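Local coordinates for protein collagen adhesin (Staphylococcus aureus, PDB 2F68) that binds collagen as a Staphylococcus aureus adhesin, probably by enclosing the triple helix between two linked beta-sandwich domains, at residues D188-G193 against Y258-T263; Q267-N272 against T294-N299; E65-T70 against E111-N116. All coordinates share one frame; numbering follows the deposited sequence.

Contact 1: D188-G193 against Y258-T263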
ATOM      1  N   ASP A 188      -6.545  17.843  11.658  1.00 20.79           N
ATOM      2  CA  ASP A 188      -6.420  16.414  11.377  1.00 20.86           C
ATOM      3  C   ASP A 188      -6.319  15.589  12.659  1.00 20.12           C
ATOM      4  O   ASP A 188      -5.658  15.991  13.618  1.00 19.84           O
ATOM      5  CB  ASP A 188      -5.206  16.157  10.476  1.00 21.27           C
ATOM      6  CG  ASP A 188      -5.154  14.734   9.946  1.00 24.34           C
ATOM      7  OD1 ASP A 188      -4.772  13.820  10.709  1.00 18.82           O
ATOM      8  OD2 ASP A 188      -5.477  14.533   8.758  1.00 25.87           O
ATOM      9  N   GLN A 189      -6.989  14.438  12.660  1.00 20.43           N
ATOM     10  CA  GLN A 189      -6.945  13.493  13.776  1.00 21.05           C
ATOM     11  C   GLN A 189      -6.665  12.085  13.256  1.00 20.62           C
ATOM     12  O   GLN A 189      -7.431  11.550  12.450  1.00 21.05           O
ATOM     13  CB  GLN A 189      -8.260  13.501  14.568  1.00 21.63           C
ATOM     14  CG  GLN A 189      -8.674  14.854  15.145  1.00 21.31           C
ATOM     15  CD  GLN A 189      -9.489  15.694  14.174  1.00 18.60           C
ATOM     16  OE1 GLN A 189     -10.265  15.170  13.374  1.00 20.23           O
ATOM     17  NE2 GLN A 189      -9.320  17.010  14.249  1.00 18.61           N
ATOM     18  N   ILE A 190      -5.564  11.497  13.714  1.00 21.84           N
ATOM     19  CA  ILE A 190      -5.189  10.139  13.323  1.00 22.38           C
ATOM     20  C   ILE A 190      -5.737   9.144  14.346  1.00 24.07           C
ATOM     21  O   ILE A 190      -5.446   9.245  15.540  1.00 24.73           O
ATOM     22  CB  ILE A 190      -3.653   9.980  13.169  1.00 22.01           C
ATOM     23  CG1 ILE A 190      -3.071  11.137  12.347  1.00 21.82           C
ATOM     24  CG2 ILE A 190      -3.315   8.638  12.524  1.00 21.19           C
ATOM     25  CD1 ILE A 190      -1.594  11.398  12.588  1.00 22.73           C
ATOM     26  N   GLN A 191      -6.533   8.192  13.864  1.00 24.38           N
ATOM     27  CA  GLN A 191      -7.226   7.234  14.732  1.00 25.95           C
ATOM     28  C   GLN A 191      -6.297   6.141  15.269  1.00 25.73           C
ATOM     29  O   GLN A 191      -5.119   6.080  14.908  1.00 23.51           O
ATOM     30  CB  GLN A 191      -8.434   6.620  14.010  1.00 25.21           C
ATOM     31  CG  GLN A 191      -9.440   7.637  13.457  1.00 25.96           C
ATOM     32  CD  GLN A 191     -10.022   8.554  14.523  1.00 28.19           C
ATOM     33  OE1 GLN A 191      -9.938   9.779  14.415  1.00 25.60           O
ATOM     34  NE2 GLN A 191     -10.613   7.967  15.560  1.00 23.93           N
ATOM     35  N   GLY A 192      -6.842   5.286  16.134  1.00 27.44           N
ATOM     36  CA  GLY A 192      -6.074   4.231  16.798  1.00 28.62           C
ATOM     37  C   GLY A 192      -5.569   3.130  15.883  1.00 29.11           C
ATOM     38  O   GLY A 192      -6.067   2.952  14.769  1.00 28.82           O
ATOM     39  N   GLY A 193      -4.573   2.391  16.368  1.00 28.99           N
ATOM     40  CA  GLY A 193      -3.958   1.304  15.608  1.00 28.88           C
ATOM     41  C   GLY A 193      -2.722   1.730  14.836  1.00 28.45           C
ATOM     42  O   GLY A 193      -2.099   0.916  14.152  1.00 29.61           O
ATOM     43  N   TYR A 258       2.620  12.347   5.214  1.00 19.64           N
ATOM     44  CA  TYR A 258       3.190  11.776   6.445  1.00 20.48           C
ATOM     45  C   TYR A 258       2.913  10.279   6.573  1.00 21.50           C
ATOM     46  O   TYR A 258       1.876   9.787   6.122  1.00 21.46           O
ATOM     47  CB  TYR A 258       2.735  12.527   7.708  1.00 20.42           C
ATOM     48  CG  TYR A 258       1.245  12.537   7.961  1.00 18.85           C
ATOM     49  CD1 TYR A 258       0.638  11.533   8.715  1.00 19.06           C
ATOM     50  CD2 TYR A 258       0.444  13.565   7.467  1.00 19.51           C
ATOM     51  CE1 TYR A 258      -0.730  11.544   8.959  1.00 18.22           C
ATOM     52  CE2 TYR A 258      -0.925  13.584   7.704  1.00 22.21           C
ATOM     53  CZ  TYR A 258      -1.504  12.571   8.450  1.00 20.61           C
ATOM     54  OH  TYR A 258      -2.858  12.589   8.688  1.00 22.64           O
ATOM     55  N   LYS A 259       3.851   9.569   7.195  1.00 21.06           N
ATOM     56  CA  LYS A 259       3.741   8.125   7.393  1.00 22.61           C
ATOM     57  C   LYS A 259       3.389   7.785   8.838  1.00 22.55           C
ATOM     58  O   LYS A 259       3.906   8.398   9.775  1.00 23.36           O
ATOM     59  CB  LYS A 259       5.043   7.425   6.993  1.00 22.85           C
ATOM     60  CG  LYS A 259       5.377   7.509   5.509  1.00 28.07           C
ATOM     61  CD  LYS A 259       6.708   6.840   5.206  1.00 33.55           C
ATOM     62  CE  LYS A 259       7.075   6.981   3.737  1.00 37.06           C
ATOM     63  NZ  LYS A 259       8.375   6.325   3.425  1.00 43.36           N
ATOM     64  N   THR A 260       2.505   6.804   9.004  1.00 22.78           N
ATOM     65  CA  THR A 260       2.093   6.338  10.327  1.00 23.43           C
ATOM     66  C   THR A 260       2.478   4.875  10.533  1.00 24.53           C
ATOM     67  O   THR A 260       2.055   3.999   9.773  1.00 23.84           O
ATOM     68  CB  THR A 260       0.574   6.515  10.557  1.00 22.48           C
ATOM     69  OG1 THR A 260      -0.150   5.951   9.456  1.00 25.79           O
ATOM     70  CG2 THR A 260       0.216   7.991  10.695  1.00 18.26           C
ATOM     71  N   LYS A 261       3.288   4.625  11.560  1.00 24.52           N
ATOM     72  CA  LYS A 261       3.742   3.278  11.898  1.00 25.38           C
ATOM     73  C   LYS A 261       2.608   2.455  12.505  1.00 26.22           C
ATOM     74  O   LYS A 261       1.972   2.879  13.473  1.00 26.28           O
ATOM     75  CB  LYS A 261       4.938   3.343  12.860  1.00 24.73           C
ATOM     76  CG  LYS A 261       5.519   1.989  13.274  1.00 28.58           C
ATOM     77  CD  LYS A 261       6.394   1.380  12.185  1.00 31.76           C
ATOM     78  CE  LYS A 261       6.985   0.052  12.630  1.00 35.58           C
ATOM     79  NZ  LYS A 261       7.879  -0.533  11.594  1.00 40.14           N
ATOM     80  N   ILE A 262       2.367   1.281  11.926  1.00 26.54           N
ATOM     81  CA  ILE A 262       1.308   0.383  12.384  1.00 26.32           C
ATOM     82  C   ILE A 262       1.686  -0.289  13.706  1.00 28.43           C
ATOM     83  O   ILE A 262       2.716  -0.961  13.803  1.00 27.20           O
ATOM     84  CB  ILE A 262       0.954  -0.681  11.307  1.00 27.72           C
ATOM     85  CG1 ILE A 262       0.287  -0.012  10.099  1.00 24.02           C
ATOM     86  CG2 ILE A 262       0.053  -1.776  11.888  1.00 26.81           C
ATOM     87  CD1 ILE A 262       0.149  -0.907   8.881  1.00 25.78           C
ATOM     88  N   THR A 263       0.846  -0.084  14.718  1.00 28.86           N
ATOM     89  CA  THR A 263       1.028  -0.708  16.028  1.00 32.00           C
ATOM     90  C   THR A 263       0.134  -1.938  16.184  1.00 32.92           C
ATOM     91  O   THR A 263       0.509  -2.906  16.849  1.00 34.32           O
ATOM     92  CB  THR A 263       0.752   0.280  17.186  1.00 31.10           C
ATOM     93  OG1 THR A 263      -0.541   0.875  17.016  1.00 34.10           O
ATOM     94  CG2 THR A 263       1.812   1.374  17.230  1.00 31.59           C
TER
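D188, I190 and Y258 meet in the interior of the collagen-binding domain, a beta-sandwich whose two sheets face each other here. Strand segments 188-190 and 258-262 belong to different sheets: their axes lie 11.1 Å apart, too far for strand pairing, and run only 23° from parallel, so side chains make the contact between the two strands. Y258 reaches across from one sheet. Its CG sits in the crowded position between backbone N and carbonyl carbon (chi1 61°), and its hydroxyl meets the carboxylate of D188 tip to tip, with Y258 OH 3.0 Å from D188 OD1. Ring and carboxylate planes stand almost perpendicular. Tyrosine suits the place because its long ring spans the apolar gap while delivering one polar atom to the far sheet. There N272 holds both groups, hydrogen-bonded through OD1 to Y258 OH and donating from ND2 to D188 OD1, so Y258 OH and D188 OD1, both buried, are satisfied by one amide. I190 meets the same ring tip to tip, its CD1 3.7 Å from Y258 CE1, and its CG2 meets T260 CG2 at 4.0 Å. A branched aliphatic chain can thus use two arms on two partners. Beyond the strands the segments converge, and T263 N donates to G193 O at 3.2 Å from above the carbonyl plane. With its positive phi (94°), G193 adopts a backbone shape in which a side chain would press on the preceding carbonyl oxygen, which accounts for glycine here. Around the contact, Y258 packs its ring against W169 of strand 166-173 and, with I190, touches L196 of strand 194-207, while I190 also rests on N272 of strand 269-278, the neighbour of strand 184-190 in the other sheet.

Contact 2: Q267-N272 against T294-N299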
ATOM      1  N   GLN A 267      -5.417  -5.215  12.858  1.00 35.78           N
ATOM      2  CA  GLN A 267      -6.430  -4.222  12.502  1.00 34.35           C
ATOM      3  C   GLN A 267      -6.660  -4.190  10.992  1.00 33.17           C
ATOM      4  O   GLN A 267      -5.710  -4.106  10.212  1.00 34.00           O
ATOM      5  CB  GLN A 267      -6.033  -2.835  13.022  1.00 33.62           C
ATOM      6  CG  GLN A 267      -7.151  -1.800  12.967  1.00 34.31           C
ATOM      7  CD  GLN A 267      -6.856  -0.567  13.803  1.00 33.13           C
ATOM      8  OE1 GLN A 267      -6.595  -0.663  15.002  1.00 33.81           O
ATOM      9  NE2 GLN A 267      -6.911   0.600  13.174  1.00 28.72           N
ATOM     10  N   LYS A 268      -7.930  -4.259  10.596  1.00 32.10           N
ATOM     11  CA  LYS A 268      -8.312  -4.338   9.185  1.00 33.42           C
ATOM     12  C   LYS A 268      -8.329  -2.980   8.488  1.00 31.86           C
ATOM     13  O   LYS A 268      -7.965  -2.878   7.315  1.00 29.46           O
ATOM     14  CB  LYS A 268      -9.681  -5.014   9.036  1.00 33.76           C
ATOM     15  CG  LYS A 268      -9.694  -6.497   9.381  1.00 36.33           C
ATOM     16  CD  LYS A 268     -11.086  -7.085   9.220  1.00 37.35           C
ATOM     17  CE  LYS A 268     -11.106  -8.564   9.571  1.00 42.13           C
ATOM     18  NZ  LYS A 268     -12.466  -9.152   9.419  1.00 45.89           N
ATOM     19  N   GLU A 269      -8.754  -1.946   9.210  1.00 30.80           N
ATOM     20  CA  GLU A 269      -8.885  -0.605   8.642  1.00 31.67           C
ATOM     21  C   GLU A 269      -8.111   0.445   9.434  1.00 29.18           C
ATOM     22  O   GLU A 269      -8.166   0.475  10.665  1.00 28.46           O
ATOM     23  CB  GLU A 269     -10.361  -0.201   8.552  1.00 31.83           C
ATOM     24  CG  GLU A 269     -11.150  -0.924   7.465  1.00 36.21           C
ATOM     25  CD  GLU A 269     -12.598  -0.464   7.367  1.00 34.78           C
ATOM     26  OE1 GLU A 269     -12.975   0.517   8.046  1.00 40.28           O
ATOM     27  OE2 GLU A 269     -13.364  -1.087   6.603  1.00 43.79           O
ATOM     28  N   PHE A 270      -7.390   1.300   8.711  1.00 26.12           N
ATOM     29  CA  PHE A 270      -6.678   2.424   9.313  1.00 24.89           C
ATOM     30  C   PHE A 270      -7.309   3.735   8.857  1.00 23.86           C
ATOM     31  O   PHE A 270      -7.275   4.077   7.672  1.00 22.80           O
ATOM     32  CB  PHE A 270      -5.185   2.374   8.970  1.00 24.58           C
ATOM     33  CG  PHE A 270      -4.490   1.140   9.477  1.00 24.97           C
ATOM     34  CD1 PHE A 270      -4.058   1.060  10.798  1.00 25.04           C
ATOM     35  CD2 PHE A 270      -4.273   0.054   8.634  1.00 25.44           C
ATOM     36  CE1 PHE A 270      -3.419  -0.083  11.271  1.00 26.76           C
ATOM     37  CE2 PHE A 270      -3.634  -1.092   9.099  1.00 28.96           C
ATOM     38  CZ  PHE A 270      -3.208  -1.161  10.419  1.00 27.31           C
ATOM     39  N   VAL A 271      -7.891   4.456   9.811  1.00 22.60           N
ATOM     40  CA  VAL A 271      -8.688   5.647   9.519  1.00 21.56           C
ATOM     41  C   VAL A 271      -7.951   6.930   9.902  1.00 21.04           C
ATOM     42  O   VAL A 271      -7.253   6.982  10.917  1.00 21.18           O
ATOM     43  CB  VAL A 271     -10.065   5.605  10.243  1.00 21.44           C
ATOM     44  CG1 VAL A 271     -11.025   6.632   9.651  1.00 21.83           C
ATOM     45  CG2 VAL A 271     -10.681   4.211  10.167  1.00 23.57           C
ATOM     46  N   ASN A 272      -8.110   7.955   9.070  1.00 20.90           N
ATOM     47  CA  ASN A 272      -7.621   9.296   9.363  1.00 20.01           C
ATOM     48  C   ASN A 272      -8.730  10.311   9.098  1.00 20.24           C
ATOM     49  O   ASN A 272      -9.371  10.279   8.044  1.00 20.13           O
ATOM     50  CB  ASN A 272      -6.370   9.606   8.532  1.00 20.53           C
ATOM     51  CG  ASN A 272      -5.738  10.948   8.882  1.00 20.93           C
ATOM     52  OD1 ASN A 272      -5.192  11.626   8.013  1.00 27.60           O
ATOM     53  ND2 ASN A 272      -5.800  11.329  10.152  1.00 19.56           N
ATOM     54  N   THR A 294      -9.988   6.171   4.606  1.00 23.57           N
ATOM     55  CA  THR A 294      -9.723   4.889   5.254  1.00 24.23           C
ATOM     56  C   THR A 294      -8.865   3.997   4.355  1.00 24.13           C
ATOM     57  O   THR A 294      -9.188   3.784   3.184  1.00 22.89           O
ATOM     58  CB  THR A 294     -11.039   4.158   5.618  1.00 24.62           C
ATOM     59  OG1 THR A 294     -11.933   5.070   6.268  1.00 24.87           O
ATOM     60  CG2 THR A 294     -10.770   2.976   6.541  1.00 25.01           C
ATOM     61  N   VAL A 295      -7.770   3.486   4.915  1.00 23.76           N
ATOM     62  CA  VAL A 295      -6.866   2.589   4.194  1.00 24.14           C
ATOM     63  C   VAL A 295      -6.984   1.170   4.751  1.00 24.48           C
ATOM     64  O   VAL A 295      -6.795   0.944   5.948  1.00 24.21           O
ATOM     65  CB  VAL A 295      -5.393   3.075   4.255  1.00 24.00           C
ATOM     66  CG1 VAL A 295      -4.466   2.113   3.517  1.00 23.75           C
ATOM     67  CG2 VAL A 295      -5.268   4.475   3.673  1.00 21.53           C
ATOM     68  N   HIS A 296      -7.302   0.224   3.869  1.00 24.77           N
ATOM     69  CA  HIS A 296      -7.458  -1.177   4.248  1.00 27.13           C
ATOM     70  C   HIS A 296      -6.109  -1.880   4.371  1.00 26.89           C
ATOM     71  O   HIS A 296      -5.211  -1.669   3.551  1.00 26.87           O
ATOM     72  CB  HIS A 296      -8.345  -1.913   3.241  1.00 27.92           C
ATOM     73  CG  HIS A 296      -9.738  -1.371   3.153  1.00 30.14           C
ATOM     74  ND1 HIS A 296     -10.117  -0.443   2.209  1.00 36.67           N
ATOM     75  CD2 HIS A 296     -10.841  -1.626   3.895  1.00 34.52           C
ATOM     76  CE1 HIS A 296     -11.396  -0.149   2.371  1.00 33.88           C
ATOM     77  NE2 HIS A 296     -11.859  -0.854   3.387  1.00 35.40           N
ATOM     78  N   ASN A 297      -5.981  -2.714   5.400  1.00 26.72           N
ATOM     79  CA  ASN A 297      -4.762  -3.482   5.641  1.00 27.53           C
ATOM     80  C   ASN A 297      -4.640  -4.660   4.677  1.00 27.85           C
ATOM     81  O   ASN A 297      -5.646  -5.205   4.218  1.00 27.14           O
ATOM     82  CB  ASN A 297      -4.723  -3.975   7.091  1.00 27.56           C
ATOM     83  CG  ASN A 297      -3.318  -4.339   7.556  1.00 30.46           C
ATOM     84  OD1 ASN A 297      -2.330  -4.101   6.859  1.00 32.04           O
ATOM     85  ND2 ASN A 297      -3.227  -4.916   8.749  1.00 31.10           N
ATOM     86  N   ILE A 298      -3.401  -5.046   4.380  1.00 28.66           N
ATOM     87  CA  ILE A 298      -3.124  -6.117   3.423  1.00 29.65           C
ATOM     88  C   ILE A 298      -3.382  -7.499   4.024  1.00 29.07           C
ATOM     89  O   ILE A 298      -2.915  -7.810   5.122  1.00 29.52           O
ATOM     90  CB  ILE A 298      -1.674  -6.027   2.861  1.00 29.53           C
ATOM     91  CG1 ILE A 298      -1.422  -4.666   2.187  1.00 30.60           C
ATOM     92  CG2 ILE A 298      -1.370  -7.192   1.912  1.00 30.70           C
ATOM     93  CD1 ILE A 298      -2.431  -4.272   1.099  1.00 32.88           C
ATOM     94  N   ASN A 299      -4.133  -8.315   3.287  1.00 29.67           N
ATOM     95  CA  ASN A 299      -4.452  -9.679   3.697  1.00 30.69           C
ATOM     96  C   ASN A 299      -3.533 -10.702   3.034  1.00 29.39           C
ATOM     97  O   ASN A 299      -3.385 -10.714   1.809  1.00 28.54           O
ATOM     98  CB  ASN A 299      -5.916 -10.008   3.381  1.00 31.37           C
ATOM     99  CG  ASN A 299      -6.893  -9.051   4.045  1.00 36.64           C
ATOM    100  OD1 ASN A 299      -6.750  -8.708   5.220  1.00 39.29           O
ATOM    101  ND2 ASN A 299      -7.898  -8.622   3.291  1.00 36.99           N
TER
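F270 and V295 form a hydrogen-bonded antiparallel pair where strand 269-278 begins and strand 289-296 ends in a sheet of the collagen-binding domain, flanked by the non-hydrogen-bonded pairs E269-H296 and V271-T294. Backbone bonds come first: F270 N to V295 O is 2.8 Å and V295 N to F270 O 2.9 Å, and N297 N to K268 O, also 2.8 Å, carries the pairing past the strand ends. A side-chain amide adds to this, N297 ND2 donating to Q267 O at 3.0 Å. Asparagine fits because chi1 -160° sets CG toward the other segment and the short chain lets ND2 reach that carbonyl. Its CG also lies at the edge of the F270 ring, in the ring plane, 3.6 Å from CE2. On the other face, V271 and T294 lie side by side, CG2 to CG2, while the E269 chain crosses T294 CG2 obliquely and runs beside H296, OE2 3.6 Å from NE2. The polar tips of E269 and H296 suit their exposed places. F270 and V295 both pack on V167 of strand 166-173 in the facing sheet, and beyond N297 the chain leads to N299, whose N binds E111 OE2 on strand 104-116.

Contact 3: E65-T70 against E111-N116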
ATOM      1  N   GLU A  65       2.761  -5.375  -8.336  1.00 22.86           N
ATOM      2  CA  GLU A  65       3.562  -5.185  -7.131  1.00 23.43           C
ATOM      3  C   GLU A  65       2.978  -5.957  -5.951  1.00 23.18           C
ATOM      4  O   GLU A  65       1.882  -5.650  -5.474  1.00 22.11           O
ATOM      5  CB  GLU A  65       3.679  -3.695  -6.789  1.00 24.52           C
ATOM      6  CG  GLU A  65       4.369  -2.852  -7.854  1.00 26.95           C
ATOM      7  CD  GLU A  65       4.453  -1.382  -7.483  1.00 29.14           C
ATOM      8  OE1 GLU A  65       5.096  -1.055  -6.462  1.00 29.87           O
ATOM      9  OE2 GLU A  65       3.885  -0.550  -8.221  1.00 35.43           O
ATOM     10  N   GLY A  66       3.715  -6.964  -5.493  1.00 21.67           N
ATOM     11  CA  GLY A  66       3.296  -7.782  -4.358  1.00 21.74           C
ATOM     12  C   GLY A  66       3.557  -7.095  -3.035  1.00 21.62           C
ATOM     13  O   GLY A  66       4.689  -6.706  -2.743  1.00 21.26           O
ATOM     14  N   TYR A  67       2.505  -6.946  -2.233  1.00 22.53           N
ATOM     15  CA  TYR A  67       2.618  -6.327  -0.913  1.00 23.29           C
ATOM     16  C   TYR A  67       3.455  -7.196   0.025  1.00 24.37           C
ATOM     17  O   TYR A  67       3.169  -8.383   0.205  1.00 24.35           O
ATOM     18  CB  TYR A  67       1.234  -6.060  -0.317  1.00 23.28           C
ATOM     19  CG  TYR A  67       0.452  -4.974  -1.028  1.00 24.09           C
ATOM     20  CD1 TYR A  67      -0.489  -5.293  -2.007  1.00 23.97           C
ATOM     21  CD2 TYR A  67       0.649  -3.629  -0.718  1.00 23.59           C
ATOM     22  CE1 TYR A  67      -1.213  -4.298  -2.661  1.00 24.69           C
ATOM     23  CE2 TYR A  67      -0.068  -2.628  -1.365  1.00 23.59           C
ATOM     24  CZ  TYR A  67      -0.997  -2.969  -2.334  1.00 24.72           C
ATOM     25  OH  TYR A  67      -1.707  -1.980  -2.976  1.00 25.80           O
ATOM     26  N   SER A  68       4.487  -6.590   0.609  1.00 25.54           N
ATOM     27  CA  SER A  68       5.477  -7.302   1.421  1.00 26.09           C
ATOM     28  C   SER A  68       4.878  -7.980   2.653  1.00 26.24           C
ATOM     29  O   SER A  68       4.479  -7.312   3.609  1.00 25.84           O
ATOM     30  CB  SER A  68       6.617  -6.362   1.826  1.00 25.54           C
ATOM     31  OG  SER A  68       7.297  -5.861   0.688  1.00 30.84           O
ATOM     32  N   LYS A  69       4.817  -9.310   2.615  1.00 25.87           N
ATOM     33  CA  LYS A  69       4.285 -10.108   3.721  1.00 25.84           C
ATOM     34  C   LYS A  69       5.070 -11.403   3.921  1.00 25.78           C
ATOM     35  O   LYS A  69       5.593 -11.979   2.964  1.00 23.24           O
ATOM     36  CB  LYS A  69       2.801 -10.425   3.498  1.00 25.54           C
ATOM     37  CG  LYS A  69       1.837  -9.296   3.859  1.00 29.84           C
ATOM     38  CD  LYS A  69       1.628  -9.184   5.364  1.00 32.99           C
ATOM     39  CE  LYS A  69       0.672  -8.052   5.706  1.00 31.81           C
ATOM     40  NZ  LYS A  69       0.460  -7.930   7.175  1.00 34.07           N
ATOM     41  N   THR A  70       5.143 -11.850   5.173  1.00 25.32           N
ATOM     42  CA  THR A  70       5.793 -13.112   5.521  1.00 26.87           C
ATOM     43  C   THR A  70       4.841 -13.976   6.351  1.00 27.66           C
ATOM     44  O   THR A  70       4.595 -13.695   7.528  1.00 26.14           O
ATOM     45  CB  THR A  70       7.124 -12.883   6.279  1.00 27.63           C
ATOM     46  OG1 THR A  70       7.920 -11.919   5.578  1.00 28.06           O
ATOM     47  CG2 THR A  70       7.908 -14.184   6.405  1.00 27.46           C
ATOM     48  N   GLU A 111      -2.236 -10.537  -1.504  1.00 23.20           N
ATOM     49  CA  GLU A 111      -2.740  -9.414  -2.297  1.00 23.35           C
ATOM     50  C   GLU A 111      -1.625  -8.694  -3.053  1.00 21.73           C
ATOM     51  O   GLU A 111      -0.516  -8.534  -2.538  1.00 21.07           O
ATOM     52  CB  GLU A 111      -3.492  -8.420  -1.408  1.00 23.33           C
ATOM     53  CG  GLU A 111      -4.793  -8.959  -0.817  1.00 25.94           C
ATOM     54  CD  GLU A 111      -5.516  -7.949   0.062  1.00 26.64           C
ATOM     55  OE1 GLU A 111      -6.749  -8.075   0.212  1.00 32.21           O
ATOM     56  OE2 GLU A 111      -4.860  -7.032   0.604  1.00 29.75           O
ATOM     57  N   VAL A 112      -1.931  -8.270  -4.279  1.00 21.87           N
ATOM     58  CA  VAL A 112      -0.987  -7.526  -5.120  1.00 21.26           C
ATOM     59  C   VAL A 112      -1.619  -6.245  -5.675  1.00 22.45           C
ATOM     60  O   VAL A 112      -2.845  -6.102  -5.681  1.00 22.26           O
ATOM     61  CB  VAL A 112      -0.427  -8.388  -6.293  1.00 21.06           C
ATOM     62  CG1 VAL A 112       0.363  -9.585  -5.772  1.00 19.05           C
ATOM     63  CG2 VAL A 112      -1.542  -8.840  -7.233  1.00 19.46           C
ATOM     64  N   GLN A 113      -0.777  -5.322  -6.137  1.00 21.93           N
ATOM     65  CA  GLN A 113      -1.241  -4.071  -6.737  1.00 23.14           C
ATOM     66  C   GLN A 113      -0.938  -4.040  -8.234  1.00 22.60           C
ATOM     67  O   GLN A 113       0.188  -4.315  -8.654  1.00 22.75           O
ATOM     68  CB  GLN A 113      -0.601  -2.866  -6.038  1.00 23.27           C
ATOM     69  CG  GLN A 113      -1.250  -1.525  -6.373  1.00 25.41           C
ATOM     70  CD  GLN A 113      -0.569  -0.346  -5.695  1.00 25.93           C
ATOM     71  OE1 GLN A 113       0.656  -0.304  -5.567  1.00 31.47           O
ATOM     72  NE2 GLN A 113      -1.366   0.626  -5.266  1.00 28.90           N
ATOM     73  N   GLY A 114      -1.951  -3.702  -9.029  1.00 20.87           N
ATOM     74  CA  GLY A 114      -1.815  -3.634 -10.482  1.00 22.65           C
ATOM     75  C   GLY A 114      -1.727  -2.212 -10.999  1.00 24.48           C
ATOM     76  O   GLY A 114      -2.512  -1.348 -10.601  1.00 23.40           O
ATOM     77  N   ARG A 115      -0.770  -1.975 -11.893  1.00 23.96           N
ATOM     78  CA  ARG A 115      -0.537  -0.648 -12.460  1.00 25.39           C
ATOM     79  C   ARG A 115      -0.483  -0.675 -13.984  1.00 26.47           C
ATOM     80  O   ARG A 115       0.102  -1.582 -14.577  1.00 24.68           O
ATOM     81  CB  ARG A 115       0.767  -0.058 -11.913  1.00 26.55           C
ATOM     82  CG  ARG A 115       0.665   0.565 -10.521  1.00 28.51           C
ATOM     83  CD  ARG A 115       0.080   1.980 -10.556  1.00 37.60           C
ATOM     84  NE  ARG A 115       0.731   2.838 -11.548  1.00 42.26           N
ATOM     85  CZ  ARG A 115       1.852   3.529 -11.343  1.00 42.74           C
ATOM     86  NH1 ARG A 115       2.475   3.477 -10.171  1.00 42.23           N
ATOM     87  NH2 ARG A 115       2.353   4.275 -12.317  1.00 40.66           N
ATOM     88  N   ASN A 116      -1.101   0.326 -14.607  1.00 26.97           N
ATOM     89  CA  ASN A 116      -1.003   0.530 -16.048  1.00 29.13           C
ATOM     90  C   ASN A 116      -0.008   1.656 -16.331  1.00 30.40           C
ATOM     91  O   ASN A 116      -0.340   2.839 -16.216  1.00 30.65           O
ATOM     92  CB  ASN A 116      -2.379   0.843 -16.649  1.00 30.31           C
ATOM     93  CG  ASN A 116      -2.445   0.580 -18.149  1.00 32.61           C
ATOM     94  OD1 ASN A 116      -1.536   0.933 -18.901  1.00 35.98           O
ATOM     95  ND2 ASN A 116      -3.537  -0.034 -18.588  1.00 30.54           N
TER
HETATM   96  O   HOH W   1       0.577  -9.681  -0.157  1.00 23.47           O
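E65 and Q113 form an antiparallel hydrogen-bonded pair, E65 N to Q113 O and Q113 N to E65 O both 2.8 Å, followed by the non-hydrogen-bonded pair G66-V112, in a sheet of the bacterial Ig-like domain. After G66 the strands separate: Y67 N reaches E111 O only through a weak bond of 3.4 Å. G66 brings no side chain to the pair, and V112 CG1 lies 3.7 Å from its CA, while V112 itself turns inward onto I64 and V35; valine's compact apolar branches suit this buried place. The Y67 side chain swings to the partner strand, its CG beside the backbone N (chi1 -69°). The ring's CD1 edge meets E111 O at 3.3 Å, near the ring plane, and CE1 lies 3.6 Å from V112 C. The hydroxyl end then crosses the extended Q113 chain, with OH 3.4 Å from Q113 CD, ring and amide planes being turned 45° apart. A long ring suits this place because it reaches from the E111 carbonyl to CB and CD of Q113. E65 and Q113 stretch side by side on the same face, and the E65 chain also runs alongside R115, without their charged atoms touching. Where the strands part, one water bridges the widening gap, donating to Y67 O and to E111 O, each at 2.9 Å.

From the N terminus, contact 3 comes first: it closes a loop of 40 residues, rich in strand, within the Ig-like domain. Contact 1 follows, spanning 64 residues that include two short helices and joining the two sheets of the collagen-binding domain. Contact 2 closes the shortest loop, 21 residues, between strands of one of those sheets. The three lie in series, neither nesting nor crossing. Contacts 1 and 2 touch directly, through G192 O and Q267 NE2 among others. Contacts 1 and 3 stay apart, their centres about 22 Å from each other. Contact 2 bridges the domains: I298 packs on Y67, and the chain continues into strand 300-307, which pairs with strand 104-116.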